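Local coordinates for protein HTH-type transcriptional regulator ascG (Escherichia coli, PDB 3BRQ) that represses transcription of the cryptic asc operon as a sequence-specific DNA-binding regulator of the LacI family, at the interface of chains A and B. Residues are numbered along the deposited sequence; one frame, centred on the assembly and turned at random. Chains: chain A/B, HTH-type transcriptional regulator ascG.

The interface of chains A and B. Residues chain A 57-58, 60, 72, 76; chain B 21, 53-55.
With CG anti to the backbone N (chi1 -175°), A:Tyr72 extends from helix 63-75 and points its ring toward strand 53-60 of chain B, while A:Lys60 folds back through bends at chi3 (-86°) and chi4 (-62°) to meet B:Gln53, itself bent at its second torsion. The phenol OH of A:Tyr72 meets OG1 of B:Thr21 tip to tip at 2.5 Å, a short hydrogen bond whose direction the two hydroxyls do not reveal. Ring atom CE2 of A:Tyr72 lies 4.0 Å from CB of B:Gln53, the two side chains running past each other in opposite directions, and CE2 also touches CG, the branch carbon of B:Leu55, with CD2 beside it. CD1 of A:Leu76 sits over one face of that ring, toward its rim, and presses against CD1 of B:Leu55 at 3.4 Å, closer than two methyls normally sit. The A:Lys60 side chain crosses that of B:Gln53 at about a right angle, and A:Lys60 NZ donates to amide oxygen B:Gln53 OE1 at 2.8 Å from above the carbonyl plane; a second bond from NZ, to backbone A:Asp58 O at 3.1 Å, would limit the swing of the terminal amine. Between the backbones, a water lies 2.9 Å from A:Asp58 N and 2.5 Å from B:Leu54 O, and also bonds B:Leu54 N, beside an antiparallel beta bridge pairing A:Ala57 with B:Leu55. Repeated by the two-fold axis, this strand-edge patch joins the two subunits, consistent with the dimeric assembly by which LacI-family repressors pair their DNA-binding headpieces.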
loop_
_atom_site.group_PDB
_atom_site.type_symbol
_atom_site.label_atom_id
_atom_site.label_comp_id
_atom_site.label_asym_id
_atom_site.label_seq_id
_atom_site.Cartn_x
_atom_site.Cartn_y
_atom_site.Cartn_z
ATOM N N ALA A 57 -11.170 7.732 -11.441
ATOM C CA ALA A 57 -12.536 7.166 -11.457
ATOM C C ALA A 57 -12.526 5.638 -11.308
ATOM O O ALA A 57 -11.570 4.979 -11.686
ATOM C CB ALA A 57 -13.246 7.540 -12.748
ATOM N N ASP A 58 -13.601 5.094 -10.772
ATOM C CA ASP A 58 -13.675 3.701 -10.459
ATOM C C ASP A 58 -14.306 2.925 -11.632
ATOM O O ASP A 58 -15.406 3.211 -12.069
ATOM C CB ASP A 58 -14.399 3.513 -9.110
ATOM C CG ASP A 58 -14.538 2.040 -8.699
ATOM O OD1 ASP A 58 -13.971 1.167 -9.374
ATOM O OD2 ASP A 58 -15.241 1.756 -7.708
ATOM N N LYS A 60 -15.185 -0.107 -11.596
ATOM C CA LYS A 60 -16.254 -0.949 -11.025
ATOM C C LYS A 60 -16.155 -2.409 -11.458
ATOM O O LYS A 60 -15.068 -2.963 -11.358
ATOM C CB LYS A 60 -17.644 -0.294 -11.148
ATOM C CG LYS A 60 -17.805 0.924 -10.158
ATOM C CD LYS A 60 -19.192 1.614 -10.232
ATOM C CE LYS A 60 -19.262 2.667 -11.298
ATOM N NZ LYS A 60 -18.248 3.823 -11.053
ATOM N N TYR A 72 -16.990 9.446 -18.497
ATOM C CA TYR A 72 -17.290 10.332 -17.384
ATOM C C TYR A 72 -16.162 11.345 -17.274
ATOM O O TYR A 72 -16.391 12.520 -17.469
ATOM C CB TYR A 72 -17.471 9.535 -16.077
ATOM C CG TYR A 72 -17.910 10.385 -14.899
ATOM C CD1 TYR A 72 -18.801 11.411 -15.077
ATOM C CD2 TYR A 72 -17.449 10.133 -13.613
ATOM C CE1 TYR A 72 -19.249 12.185 -14.015
ATOM C CE2 TYR A 72 -17.879 10.918 -12.520
ATOM C CZ TYR A 72 -18.785 11.942 -12.751
ATOM O OH TYR A 72 -19.243 12.772 -11.752
ATOM N N LEU A 76 -15.993 15.461 -17.894
ATOM C CA LEU A 76 -15.523 16.371 -16.860
ATOM C C LEU A 76 -14.338 17.141 -17.380
ATOM O O LEU A 76 -13.681 17.879 -16.614
ATOM C CB LEU A 76 -15.093 15.624 -15.591
ATOM C CG LEU A 76 -16.182 14.815 -14.906
ATOM C CD1 LEU A 76 -15.631 14.150 -13.692
ATOM C CD2 LEU A 76 -17.380 15.658 -14.570
ATOM N N THR B 21 -22.322 12.206 -7.391
ATOM C CA THR B 21 -20.917 11.846 -7.372
ATOM C C THR B 21 -20.356 12.167 -5.992
ATOM O O THR B 21 -20.649 13.241 -5.461
ATOM C CB THR B 21 -20.196 12.619 -8.487
ATOM O OG1 THR B 21 -20.673 12.149 -9.758
ATOM C CG2 THR B 21 -18.694 12.437 -8.419
ATOM N N GLN B 53 -21.304 7.640 -8.246
ATOM C CA GLN B 53 -19.981 7.682 -8.881
ATOM C C GLN B 53 -18.987 8.222 -7.873
ATOM O O GLN B 53 -19.296 9.092 -7.060
ATOM C CB GLN B 53 -19.969 8.598 -10.097
ATOM C CG GLN B 53 -20.846 8.125 -11.256
ATOM C CD GLN B 53 -20.457 6.706 -11.733
ATOM O OE1 GLN B 53 -19.268 6.356 -11.760
ATOM N NE2 GLN B 53 -21.459 5.886 -12.070
ATOM N N LEU B 54 -17.777 7.710 -7.967
ATOM C CA LEU B 54 -16.705 8.116 -7.102
ATOM C C LEU B 54 -15.670 8.866 -7.943
ATOM O O LEU B 54 -15.316 8.397 -9.048
ATOM C CB LEU B 54 -16.061 6.862 -6.524
ATOM C CG LEU B 54 -14.973 7.084 -5.480
ATOM C CD1 LEU B 54 -15.643 7.327 -4.168
ATOM C CD2 LEU B 54 -14.114 5.860 -5.420
ATOM N N LEU B 55 -15.195 9.994 -7.414
ATOM C CA LEU B 55 -14.073 10.757 -7.995
ATOM C C LEU B 55 -13.007 10.983 -6.916
ATOM O O LEU B 55 -13.340 11.446 -5.835
ATOM C CB LEU B 55 -14.538 12.140 -8.494
ATOM C CG LEU B 55 -15.153 12.168 -9.909
ATOM C CD1 LEU B 55 -15.475 13.608 -10.333
ATOM C CD2 LEU B 55 -14.222 11.481 -10.922
HETATM O O HOH W 1 -16.144 6.436 -10.437
#